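Local coordinates for protein group 1 truncated hemoglobin GlbN (Synechocystis sp., PDB 1S69) that binds one heme group as a monomer and forms a very stable complex with oxygen, at residues A[2-7]-A[53-58]; A[17-22]-A[46-51]; A[82-87]-A[116-121]. One frame throughout, in Å; residues are numbered along the deposited sequence.

In the fold
The chain is an all-helical truncated globin of the 2-on-2 type. Along it, contact 2 falls between the two segments of contact 1; both use helix 40-54, and their centres lie about 14 Å apart. Contact 1 sets helix 4-8 against the end of that helix near the surface, whereas contact 2 joins it to helix 10-26 in the buried interior. Contact 3 comes later, pairing helices 81-98 and 115-121 about 16 Å from contact 2, centre to centre. F21 of contact 2 packs on V87 of contact 3. Contacts 2 and 3 thus meet the heme, at its cyanide side and at its covalent attachment, while contact 1 closes the fold farther out.

Contact 1. Residues A[2-7]-A[53-58]; sequences STLYEK and YAFGGT
L4 and Y5 both hold CG anti to the backbone N (chi1 -177°), which puts L4 CG on the F55 side and Y5 CG on the G57 side, while F55 has CG anti to its carbonyl carbon (chi1 -66°), where helix 4-8 meets the end of helix 40-54. That end is a Schellman motif with G56, in positive phi, as its C-prime residue; the facing helix starts with a capping box formed by T3 and E6. In the box, E6 N donates to T3 OG1 at 3.1 Å, and T3 N returns a bond to E6 OE1 at 3.0 Å. The turn and the helix start are joined directly by Y5 N, which donates to F55 O at 2.9 Å with an N-H...O angle of 160°. F55 O also accepts from a water at 3.2 Å, and that water takes the N-H of L4, so one carbonyl serves two consecutive amides, one of them through solvent. Beside this polar seam the L4 branch CD2 lies 3.7 Å from F55 CD1, the two side chains crossing obliquely. V108 and E107 of helix 102-113 lie next to F55 and L4 respectively, tying the joint into the globin fold. The Y5 ring turns to the glycines, its hydroxyl bonded to T11 OG1. G57 CA approaches Y5 CD2 obliquely to 3.6 Å, and a CB on G57 would collide with that ring atom. Beside the capping box a second water lies 2.7 Å from T3 OG1 and makes a weak bond to G56 O.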
loop_
_atom_site.group_PDB
_atom_site.type_symbol
_atom_site.label_atom_id
_atom_site.label_comp_id
_atom_site.label_asym_id
_atom_site.label_seq_id
_atom_site.Cartn_x
_atom_site.Cartn_y
_atom_site.Cartn_z
ATOM N N SER A 2 -8.258 -17.947 10.315
ATOM C CA SER A 2 -7.433 -17.694 9.096
ATOM C C SER A 2 -7.100 -16.207 9.086
ATOM O O SER A 2 -7.898 -15.371 9.557
ATOM C CB SER A 2 -8.153 -18.157 7.809
ATOM O OG SER A 2 -9.408 -17.539 7.649
ATOM N N THR A 3 -5.888 -15.874 8.680
ATOM C CA THR A 3 -5.526 -14.434 8.542
ATOM C C THR A 3 -6.118 -13.811 7.273
ATOM O O THR A 3 -6.500 -14.511 6.337
ATOM C CB THR A 3 -4.012 -14.234 8.513
ATOM O OG1 THR A 3 -3.501 -14.952 7.400
ATOM C CG2 THR A 3 -3.345 -14.842 9.735
ATOM N N LEU A 4 -6.150 -12.470 7.231
ATOM C CA LEU A 4 -6.483 -11.750 6.003
ATOM C C LEU A 4 -5.578 -12.189 4.854
ATOM O O LEU A 4 -6.040 -12.435 3.754
ATOM C CB LEU A 4 -6.366 -10.231 6.244
ATOM C CG LEU A 4 -6.731 -9.269 5.107
ATOM C CD1 LEU A 4 -8.099 -9.570 4.559
ATOM C CD2 LEU A 4 -6.671 -7.835 5.673
ATOM N N TYR A 5 -4.277 -12.253 5.119
ATOM C CA TYR A 5 -3.331 -12.770 4.154
ATOM C C TYR A 5 -3.803 -14.084 3.554
ATOM O O TYR A 5 -3.930 -14.199 2.347
ATOM C CB TYR A 5 -1.991 -12.943 4.849
ATOM C CG TYR A 5 -0.847 -13.414 3.969
ATOM C CD1 TYR A 5 -0.357 -12.612 2.931
ATOM C CD2 TYR A 5 -0.250 -14.663 4.198
ATOM C CE1 TYR A 5 0.675 -13.028 2.148
ATOM C CE2 TYR A 5 0.815 -15.084 3.442
ATOM C CZ TYR A 5 1.290 -14.255 2.427
ATOM O OH TYR A 5 2.352 -14.659 1.656
ATOM N N GLU A 6 -4.094 -15.068 4.405
ATOM C CA GLU A 6 -4.616 -16.348 3.926
ATOM C C GLU A 6 -5.956 -16.213 3.125
ATOM O O GLU A 6 -6.111 -16.783 2.053
ATOM C CB GLU A 6 -4.788 -17.299 5.116
ATOM C CG GLU A 6 -3.471 -17.924 5.464
ATOM C CD GLU A 6 -3.382 -18.451 6.872
ATOM O OE1 GLU A 6 -4.258 -18.189 7.789
ATOM O OE2 GLU A 6 -2.353 -19.157 7.062
ATOM N N LYS A 7 -6.888 -15.428 3.636
ATOM C CA LYS A 7 -8.187 -15.318 2.988
ATOM C C LYS A 7 -8.127 -14.741 1.581
ATOM O O LYS A 7 -8.932 -15.083 0.710
ATOM C CB LYS A 7 -9.114 -14.473 3.859
ATOM C CG LYS A 7 -9.503 -15.167 5.149
ATOM C CD LYS A 7 -10.351 -14.214 5.917
ATOM C CE LYS A 7 -10.727 -14.765 7.248
ATOM N NZ LYS A 7 -11.250 -13.625 8.005
ATOM N N TYR A 53 3.030 -8.748 6.065
ATOM C CA TYR A 53 3.024 -8.379 7.482
ATOM C C TYR A 53 1.683 -7.701 7.926
ATOM O O TYR A 53 1.029 -8.123 8.896
ATOM C CB TYR A 53 4.259 -7.483 7.779
ATOM C CG TYR A 53 4.036 -6.533 8.884
ATOM C CD1 TYR A 53 4.116 -6.975 10.226
ATOM C CD2 TYR A 53 3.637 -5.198 8.603
ATOM C CE1 TYR A 53 3.837 -6.105 11.274
ATOM C CE2 TYR A 53 3.338 -4.319 9.620
ATOM C CZ TYR A 53 3.438 -4.764 10.949
ATOM O OH TYR A 53 3.165 -3.843 11.928
ATOM N N ALA A 54 1.268 -6.682 7.211
ATOM C CA ALA A 54 0.077 -5.930 7.578
ATOM C C ALA A 54 -1.187 -6.790 7.555
ATOM O O ALA A 54 -2.127 -6.497 8.282
ATOM C CB ALA A 54 -0.083 -4.685 6.691
ATOM N N PHE A 55 -1.193 -7.846 6.729
ATOM C CA PHE A 55 -2.391 -8.694 6.563
ATOM C C PHE A 55 -2.246 -9.971 7.461
ATOM O O PHE A 55 -3.018 -10.902 7.318
ATOM C CB PHE A 55 -2.558 -9.085 5.078
ATOM C CG PHE A 55 -2.879 -7.904 4.134
ATOM C CD1 PHE A 55 -3.325 -6.649 4.615
ATOM C CD2 PHE A 55 -2.760 -8.085 2.740
ATOM C CE1 PHE A 55 -3.592 -5.594 3.718
ATOM C CE2 PHE A 55 -3.048 -7.049 1.857
ATOM C CZ PHE A 55 -3.453 -5.827 2.344
ATOM N N GLY A 56 -1.222 -9.980 8.333
ATOM C CA GLY A 56 -1.011 -10.997 9.357
ATOM C C GLY A 56 -0.244 -12.226 8.901
ATOM O O GLY A 56 -0.200 -13.237 9.584
ATOM N N GLY A 57 0.378 -12.128 7.732
ATOM C CA GLY A 57 1.166 -13.203 7.180
ATOM C C GLY A 57 2.562 -13.321 7.757
ATOM O O GLY A 57 3.215 -14.319 7.495
ATOM N N THR A 58 3.052 -12.311 8.472
ATOM C CA THR A 58 4.330 -12.448 9.196
ATOM C C THR A 58 4.177 -11.547 10.394
ATOM O O THR A 58 3.390 -10.581 10.357
ATOM C CB THR A 58 5.639 -12.032 8.401
ATOM O OG1 THR A 58 5.466 -10.730 7.870
ATOM C CG2 THR A 58 5.835 -12.817 7.148
HETATM O O HOH W 1 -0.981 -15.859 7.601
HETATM O O HOH W 2 -5.205 -11.084 9.708
#

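Contact 2. Residues A[17-22]-A[46-51]; sequences AVDKFY and HQKAFL. With HEM (protoporphyrin IX containing Fe), chain D; CYN (cyanide ion), chain C.
K48 NZ is held by two carboxylates: D19 OD1 forms a salt bridge with it at 2.9 Å, on the syn side and 31° out of the carboxylate plane, and D15, one turn earlier on helix 10-26, forms another. The ammonium reaches them because the lysine chain is extended beyond CG, and its aliphatic part packs on V18, with K48 CG 3.6 Å from V18 CB. V18 CG2 also meets L51 CD1 at 3.9 Å, so the valine sits between successive turns of helix 40-54. These helices, whose short segments cross at 126° with axes 9.8 Å apart, form one layer of the 2-on-2 globin sandwich and line the distal side of the heme. The Y22 and Q47 side chains cross at about a right angle; Q47 CB lies 3.8 Å from Y22 CE2, at the edge of the ring, while F21 CD2 stands over the centre of one face. The tyrosine hydroxyl donates to cyanide N, at a modelled separation so short that its exact value is doubtful, and is also hydrogen-bonded to Q43 NE2. H46, the distal residue that can bind the iron, does not do so here: propionate O2A lies over one face of its imidazole, toward the rim. Cyanide C takes the iron position instead. A polar distal pocket of this kind is consistent with the very stable oxygen complex, since a bound oxygen could probably accept the same tyrosine bond.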
loop_
_atom_site.group_PDB
_atom_site.type_symbol
_atom_site.label_atom_id
_atom_site.label_comp_id
_atom_site.label_asym_id
_atom_site.label_seq_id
_atom_site.Cartn_x
_atom_site.Cartn_y
_atom_site.Cartn_z
ATOM N N ALA A 17 -1.462 -8.513 -6.499
ATOM C CA ALA A 17 -2.059 -7.240 -6.076
ATOM C C ALA A 17 -1.049 -6.100 -6.107
ATOM O O ALA A 17 -1.352 -5.024 -6.554
ATOM C CB ALA A 17 -2.653 -7.361 -4.684
ATOM N N VAL A 18 0.126 -6.320 -5.563
ATOM C CA VAL A 18 1.153 -5.284 -5.508
ATOM C C VAL A 18 1.603 -4.843 -6.923
ATOM O O VAL A 18 1.780 -3.662 -7.208
ATOM C CB VAL A 18 2.364 -5.718 -4.623
ATOM C CG1 VAL A 18 3.556 -4.747 -4.785
ATOM C CG2 VAL A 18 1.947 -5.687 -3.098
ATOM N N ASP A 19 1.764 -5.808 -7.803
ATOM C CA ASP A 19 2.196 -5.503 -9.160
ATOM C C ASP A 19 1.180 -4.645 -9.882
ATOM O O ASP A 19 1.523 -3.608 -10.495
ATOM C CB ASP A 19 2.393 -6.773 -9.968
ATOM C CG ASP A 19 3.652 -7.493 -9.610
ATOM O OD1 ASP A 19 4.539 -7.014 -8.879
ATOM O OD2 ASP A 19 3.851 -8.631 -10.066
ATOM N N LYS A 20 -0.062 -5.082 -9.776
ATOM C CA LYS A 20 -1.189 -4.418 -10.362
ATOM C C LYS A 20 -1.443 -3.050 -9.743
ATOM O O LYS A 20 -1.798 -2.085 -10.428
ATOM C CB LYS A 20 -2.467 -5.285 -10.175
ATOM C CG LYS A 20 -2.694 -6.531 -11.103
ATOM C CD LYS A 20 -2.180 -6.283 -12.490
ATOM C CE LYS A 20 -3.107 -6.884 -13.613
ATOM N NZ LYS A 20 -2.379 -6.809 -14.962
ATOM N N PHE A 21 -1.270 -2.967 -8.435
ATOM C CA PHE A 21 -1.451 -1.703 -7.709
ATOM C C PHE A 21 -0.474 -0.622 -8.265
ATOM O O PHE A 21 -0.897 0.484 -8.544
ATOM C CB PHE A 21 -1.297 -1.974 -6.193
ATOM C CG PHE A 21 -1.067 -0.750 -5.359
ATOM C CD1 PHE A 21 -2.087 0.220 -5.188
ATOM C CD2 PHE A 21 0.165 -0.567 -4.729
ATOM C CE1 PHE A 21 -1.871 1.355 -4.376
ATOM C CE2 PHE A 21 0.400 0.575 -3.968
ATOM C CZ PHE A 21 -0.604 1.526 -3.779
ATOM N N TYR A 22 0.816 -0.951 -8.415
ATOM C CA TYR A 22 1.781 -0.012 -8.929
ATOM C C TYR A 22 1.549 0.336 -10.376
ATOM O O TYR A 22 1.758 1.488 -10.781
ATOM C CB TYR A 22 3.212 -0.435 -8.637
ATOM C CG TYR A 22 3.543 -0.186 -7.160
ATOM C CD1 TYR A 22 3.454 1.128 -6.619
ATOM C CD2 TYR A 22 3.820 -1.270 -6.270
ATOM C CE1 TYR A 22 3.685 1.374 -5.260
ATOM C CE2 TYR A 22 4.058 -1.024 -4.899
ATOM C CZ TYR A 22 3.965 0.301 -4.409
ATOM O OH TYR A 22 4.176 0.591 -3.080
ATOM N N HIS A 46 9.463 -4.466 -1.381
ATOM C CA HIS A 46 9.101 -3.919 -0.055
ATOM C C HIS A 46 7.600 -3.969 0.255
ATOM O O HIS A 46 7.216 -4.330 1.345
ATOM C CB HIS A 46 9.465 -2.467 0.049
ATOM C CG HIS A 46 10.927 -2.201 0.164
ATOM N ND1 HIS A 46 11.736 -2.833 1.136
ATOM C CD2 HIS A 46 11.721 -1.326 -0.540
ATOM C CE1 HIS A 46 12.969 -2.357 1.038
ATOM N NE2 HIS A 46 12.987 -1.458 0.015
ATOM N N GLN A 47 6.766 -3.549 -0.696
ATOM C CA GLN A 47 5.301 -3.525 -0.476
ATOM C C GLN A 47 4.730 -4.968 -0.310
ATOM O O GLN A 47 3.833 -5.199 0.522
ATOM C CB GLN A 47 4.548 -2.807 -1.600
ATOM C CG GLN A 47 3.072 -2.459 -1.239
ATOM C CD GLN A 47 2.965 -1.396 -0.139
ATOM O OE1 GLN A 47 2.931 -0.195 -0.440
ATOM N NE2 GLN A 47 2.875 -1.816 1.102
ATOM N N LYS A 48 5.269 -5.928 -1.078
ATOM C CA LYS A 48 4.830 -7.306 -0.916
ATOM C C LYS A 48 5.121 -7.776 0.497
ATOM O O LYS A 48 4.265 -8.392 1.129
ATOM C CB LYS A 48 5.432 -8.247 -1.971
ATOM C CG LYS A 48 4.805 -8.014 -3.313
ATOM C CD LYS A 48 5.726 -8.452 -4.512
ATOM C CE LYS A 48 5.090 -8.094 -5.848
ATOM N NZ LYS A 48 6.074 -8.560 -6.909
ATOM N N ALA A 49 6.335 -7.512 0.973
ATOM C CA ALA A 49 6.746 -7.865 2.320
ATOM C C ALA A 49 5.925 -7.114 3.401
ATOM O O ALA A 49 5.522 -7.695 4.429
ATOM C CB ALA A 49 8.239 -7.595 2.482
ATOM N N PHE A 50 5.679 -5.832 3.154
ATOM C CA PHE A 50 4.898 -4.999 4.074
ATOM C C PHE A 50 3.433 -5.440 4.187
ATOM O O PHE A 50 2.927 -5.602 5.283
ATOM C CB PHE A 50 4.959 -3.484 3.728
ATOM C CG PHE A 50 4.259 -2.664 4.762
ATOM C CD1 PHE A 50 4.925 -2.298 5.943
ATOM C CD2 PHE A 50 2.898 -2.428 4.653
ATOM C CE1 PHE A 50 4.236 -1.664 6.975
ATOM C CE2 PHE A 50 2.188 -1.762 5.698
ATOM C CZ PHE A 50 2.884 -1.385 6.842
ATOM N N LEU A 51 2.767 -5.662 3.077
ATOM C CA LEU A 51 1.364 -6.061 3.131
ATOM C C LEU A 51 1.223 -7.482 3.656
ATOM O O LEU A 51 0.265 -7.786 4.303
ATOM C CB LEU A 51 0.715 -5.917 1.765
ATOM C CG LEU A 51 0.573 -4.445 1.295
ATOM C CD1 LEU A 51 -0.063 -4.410 -0.070
ATOM C CD2 LEU A 51 -0.233 -3.554 2.286
HETATM C CHA HEM D . 7.823 3.765 0.261
HETATM C CHB HEM D . 4.038 1.437 2.298
HETATM C CHC HEM D . 1.294 5.373 1.592
HETATM C CHD HEM D . 4.622 6.871 -1.638
HETATM C C1A HEM D . 7.035 2.821 0.936
HETATM C C2A HEM D . 7.501 1.543 1.439
HETATM C C3A HEM D . 6.467 0.893 1.960
HETATM C C4A HEM D . 5.303 1.716 1.828
HETATM C CMA HEM D . 6.514 -0.534 2.579
HETATM C CAA HEM D . 8.971 1.074 1.303
HETATM C CBA HEM D . 9.564 1.289 2.706
HETATM C CGA HEM D . 10.947 0.710 2.974
HETATM O O1A HEM D . 11.851 1.393 2.508
HETATM O O2A HEM D . 11.163 -0.367 3.660
HETATM C C1B HEM D . 2.997 2.342 2.313
HETATM C C2B HEM D . 1.731 2.058 2.893
HETATM C C3B HEM D . 0.948 3.163 2.737
HETATM C C4B HEM D . 1.739 4.135 2.002
HETATM C CMB HEM D . 1.391 0.704 3.610
HETATM C CAB HEM D . -0.564 3.454 3.108
HETATM C CBB HEM D . -1.615 2.599 2.898
HETATM C C1C HEM D . 1.975 6.133 0.632
HETATM C C2C HEM D . 1.435 7.301 -0.020
HETATM C C3C HEM D . 2.360 7.667 -0.937
HETATM C C4C HEM D . 3.483 6.767 -0.885
HETATM C CMC HEM D . 0.036 7.917 0.363
HETATM C CAC HEM D . 2.375 8.813 -1.966
HETATM C CBC HEM D . 1.319 8.983 -2.748
HETATM C C1D HEM D . 5.784 6.196 -1.417
HETATM C C2D HEM D . 7.020 6.465 -2.071
HETATM C C3D HEM D . 7.986 5.516 -1.444
HETATM C C4D HEM D . 7.279 4.770 -0.474
HETATM C CMD HEM D . 7.325 7.486 -3.169
HETATM C CAD HEM D . 9.455 5.335 -1.766
HETATM C CBD HEM D . 10.048 6.464 -0.919
HETATM C CGD HEM D . 11.414 6.806 -1.425
HETATM O O1D HEM D . 12.358 6.141 -1.024
HETATM O O2D HEM D . 11.576 7.743 -2.216
HETATM N NA HEM D . 5.687 2.860 1.165
HETATM N NB HEM D . 2.985 3.622 1.743
HETATM N NC HEM D . 3.209 5.855 0.082
HETATM N ND HEM D . 5.971 5.206 -0.450
HETATM FE FE HEM D . 4.484 4.390 0.624
HETATM C C CYN C . 3.871 3.284 -0.993
HETATM N N CYN C . 3.594 2.705 -1.889
#

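Contact 3. Residues A[82-87]-A[116-121]; sequences EHFDAV and AHKRDV. With HEM (protoporphyrin IX containing Fe), chain D.
F84 takes its place against K118 with CG anti to the backbone N (chi1 -172°). K118 CG stands over the centre of one ring face, 3.7 Å from the centroid, in a CH-pi contact, and K118 CB is 3.6 Å from F84 CZ. V121 CG1 meets the edge of the ring at 4.0 Å from F84 CD1, and H117 CD2 comes to 3.7 Å from F84 CE1, the two rings inclined at 48°. An alanine here would probably leave the aliphatic chain of K118, the V121 methyl and the H117 imidazole without their shared packing partner and open a gap beside the heme. Next in sequence, D85 OD1 lies near the end of the same lysine. It is 4.4 Å from K118 NZ, beyond a salt bridge, but a water bridges the opposite charges, donating to D85 OD1 and accepting from K118 NZ. The two segments join helix 81-98 to the last helix of the globin fold, at a wall of the heme pocket where the porphyrin is attached to protein: H117 NE2 is covalently bonded to heme CAB, modelled at a stretched 2.0 Å. The other ring nitrogen, H117 ND1, is hydrogen-bonded to a citrate, probably from the crystallisation liquor. A turn further along the first helix, V87 CG2 lies 3.6 Å from heme CMC, a methyl that F84 CA also touches, while V121 CG1 contacts heme CHC at 3.7 Å.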
loop_
_atom_site.group_PDB
_atom_site.type_symbol
_atom_site.label_atom_id
_atom_site.label_comp_id
_atom_site.label_asym_id
_atom_site.label_seq_id
_atom_site.Cartn_x
_atom_site.Cartn_y
_atom_site.Cartn_z
ATOM N N GLU A 82 -4.852 14.027 0.476
ATOM C CA GLU A 82 -5.433 13.702 -0.826
ATOM C C GLU A 82 -4.642 12.607 -1.538
ATOM O O GLU A 82 -5.232 11.729 -2.141
ATOM C CB GLU A 82 -5.440 14.916 -1.750
ATOM C CG GLU A 82 -5.854 16.170 -1.035
ATOM C CD GLU A 82 -7.326 16.205 -0.709
ATOM O OE1 GLU A 82 -7.784 15.625 0.361
ATOM O OE2 GLU A 82 -8.009 16.855 -1.543
ATOM N N HIS A 83 -3.311 12.710 -1.495
ATOM C CA HIS A 83 -2.413 11.663 -2.018
ATOM C C HIS A 83 -2.632 10.377 -1.262
ATOM O O HIS A 83 -2.706 9.327 -1.861
ATOM C CB HIS A 83 -0.960 12.086 -1.821
ATOM C CG HIS A 83 -0.668 13.413 -2.424
ATOM N ND1 HIS A 83 -0.006 14.427 -1.765
ATOM C CD2 HIS A 83 -1.007 13.897 -3.641
ATOM C CE1 HIS A 83 0.062 15.471 -2.564
ATOM N NE2 HIS A 83 -0.556 15.176 -3.699
ATOM N N PHE A 84 -2.666 10.451 0.071
ATOM C CA PHE A 84 -2.984 9.272 0.904
ATOM C C PHE A 84 -4.312 8.572 0.462
ATOM O O PHE A 84 -4.393 7.330 0.306
ATOM C CB PHE A 84 -3.039 9.704 2.371
ATOM C CG PHE A 84 -3.166 8.525 3.330
ATOM C CD1 PHE A 84 -2.020 7.917 3.862
ATOM C CD2 PHE A 84 -4.425 8.006 3.650
ATOM C CE1 PHE A 84 -2.123 6.824 4.706
ATOM C CE2 PHE A 84 -4.564 6.882 4.523
ATOM C CZ PHE A 84 -3.409 6.304 5.060
ATOM N N ASP A 85 -5.364 9.366 0.298
ATOM C CA ASP A 85 -6.634 8.800 -0.111
ATOM C C ASP A 85 -6.581 8.190 -1.534
ATOM O O ASP A 85 -7.231 7.185 -1.774
ATOM C CB ASP A 85 -7.703 9.892 -0.072
ATOM C CG ASP A 85 -8.051 10.304 1.315
ATOM O OD1 ASP A 85 -7.848 9.579 2.321
ATOM O OD2 ASP A 85 -8.510 11.409 1.514
ATOM N N ALA A 86 -5.815 8.811 -2.457
ATOM C CA ALA A 86 -5.564 8.246 -3.799
ATOM C C ALA A 86 -4.896 6.842 -3.742
ATOM O O ALA A 86 -5.263 5.934 -4.496
ATOM C CB ALA A 86 -4.711 9.210 -4.688
ATOM N N VAL A 87 -3.928 6.692 -2.834
ATOM C CA VAL A 87 -3.231 5.422 -2.679
ATOM C C VAL A 87 -4.218 4.356 -2.169
ATOM O O VAL A 87 -4.245 3.257 -2.700
ATOM C CB VAL A 87 -1.988 5.585 -1.770
ATOM C CG1 VAL A 87 -1.605 4.257 -1.072
ATOM C CG2 VAL A 87 -0.836 6.099 -2.613
ATOM N N ALA A 116 -2.991 5.007 12.827
ATOM C CA ALA A 116 -1.580 4.671 13.100
ATOM C C ALA A 116 -0.767 4.535 11.794
ATOM O O ALA A 116 0.454 4.746 11.787
ATOM C CB ALA A 116 -1.464 3.387 13.926
ATOM N N HIS A 117 -1.441 4.175 10.696
ATOM C CA HIS A 117 -0.799 4.222 9.393
ATOM C C HIS A 117 -0.734 5.638 8.775
ATOM O O HIS A 117 0.337 6.137 8.421
ATOM C CB HIS A 117 -1.506 3.262 8.431
ATOM C CG HIS A 117 -0.789 3.159 7.132
ATOM N ND1 HIS A 117 0.529 2.761 7.054
ATOM C CD2 HIS A 117 -1.172 3.467 5.880
ATOM C CE1 HIS A 117 0.909 2.780 5.794
ATOM N NE2 HIS A 117 -0.102 3.220 5.064
ATOM N N LYS A 118 -1.910 6.280 8.655
ATOM C CA LYS A 118 -2.037 7.638 8.079
ATOM C C LYS A 118 -1.143 8.694 8.758
ATOM O O LYS A 118 -0.504 9.485 8.064
ATOM C CB LYS A 118 -3.482 8.108 8.144
ATOM C CG LYS A 118 -3.738 9.345 7.271
ATOM C CD LYS A 118 -5.171 9.755 7.259
ATOM C CE LYS A 118 -5.303 11.023 6.398
ATOM N NZ LYS A 118 -6.793 11.334 6.218
ATOM N N ARG A 119 -1.158 8.756 10.109
ATOM C CA ARG A 119 -0.402 9.778 10.843
ATOM C C ARG A 119 1.094 9.624 10.576
ATOM O O ARG A 119 1.816 10.586 10.432
ATOM C CB ARG A 119 -0.648 9.640 12.348
ATOM C CG ARG A 119 -1.999 10.143 12.784
ATOM C CD ARG A 119 -1.956 11.586 12.873
ATOM N NE ARG A 119 -3.260 12.120 13.186
ATOM C CZ ARG A 119 -3.464 13.161 13.949
ATOM N NH1 ARG A 119 -2.437 13.789 14.519
ATOM N NH2 ARG A 119 -4.715 13.538 14.175
ATOM N N ASP A 120 1.567 8.385 10.547
ATOM C CA ASP A 120 3.008 8.160 10.327
ATOM C C ASP A 120 3.432 8.459 8.884
ATOM O O ASP A 120 4.377 9.239 8.670
ATOM C CB ASP A 120 3.384 6.749 10.754
ATOM C CG ASP A 120 3.662 6.654 12.266
ATOM O OD1 ASP A 120 4.258 7.554 12.880
ATOM O OD2 ASP A 120 3.323 5.655 12.902
ATOM N N VAL A 121 2.709 7.904 7.920
ATOM C CA VAL A 121 2.962 8.152 6.509
ATOM C C VAL A 121 2.988 9.659 6.281
ATOM O O VAL A 121 3.911 10.207 5.669
ATOM C CB VAL A 121 1.858 7.483 5.583
ATOM C CG1 VAL A 121 1.956 8.010 4.138
ATOM C CG2 VAL A 121 1.965 5.926 5.555
HETATM C CHA HEM D . 7.823 3.765 0.261
HETATM C CHB HEM D . 4.038 1.437 2.298
HETATM C CHC HEM D . 1.294 5.373 1.592
HETATM C CHD HEM D . 4.622 6.871 -1.638
HETATM C C1A HEM D . 7.035 2.821 0.936
HETATM C C2A HEM D . 7.501 1.543 1.439
HETATM C C3A HEM D . 6.467 0.893 1.960
HETATM C C4A HEM D . 5.303 1.716 1.828
HETATM C CMA HEM D . 6.514 -0.534 2.579
HETATM C CAA HEM D . 8.971 1.074 1.303
HETATM C CBA HEM D . 9.564 1.289 2.706
HETATM C CGA HEM D . 10.947 0.710 2.974
HETATM O O1A HEM D . 11.851 1.393 2.508
HETATM O O2A HEM D . 11.163 -0.367 3.660
HETATM C C1B HEM D . 2.997 2.342 2.313
HETATM C C2B HEM D . 1.731 2.058 2.893
HETATM C C3B HEM D . 0.948 3.163 2.737
HETATM C C4B HEM D . 1.739 4.135 2.002
HETATM C CMB HEM D . 1.391 0.704 3.610
HETATM C CAB HEM D . -0.564 3.454 3.108
HETATM C CBB HEM D . -1.615 2.599 2.898
HETATM C C1C HEM D . 1.975 6.133 0.632
HETATM C C2C HEM D . 1.435 7.301 -0.020
HETATM C C3C HEM D . 2.360 7.667 -0.937
HETATM C C4C HEM D . 3.483 6.767 -0.885
HETATM C CMC HEM D . 0.036 7.917 0.363
HETATM C CAC HEM D . 2.375 8.813 -1.966
HETATM C CBC HEM D . 1.319 8.983 -2.748
HETATM C C1D HEM D . 5.784 6.196 -1.417
HETATM C C2D HEM D . 7.020 6.465 -2.071
HETATM C C3D HEM D . 7.986 5.516 -1.444
HETATM C C4D HEM D . 7.279 4.770 -0.474
HETATM C CMD HEM D . 7.325 7.486 -3.169
HETATM C CAD HEM D . 9.455 5.335 -1.766
HETATM C CBD HEM D . 10.048 6.464 -0.919
HETATM C CGD HEM D . 11.414 6.806 -1.425
HETATM O O1D HEM D . 12.358 6.141 -1.024
HETATM O O2D HEM D . 11.576 7.743 -2.216
HETATM N NA HEM D . 5.687 2.860 1.165
HETATM N NB HEM D . 2.985 3.622 1.743
HETATM N NC HEM D . 3.209 5.855 0.082
HETATM N ND HEM D . 5.971 5.206 -0.450
HETATM FE FE HEM D . 4.484 4.390 0.624
HETATM O O HOH W 3 -8.133 9.578 4.886
#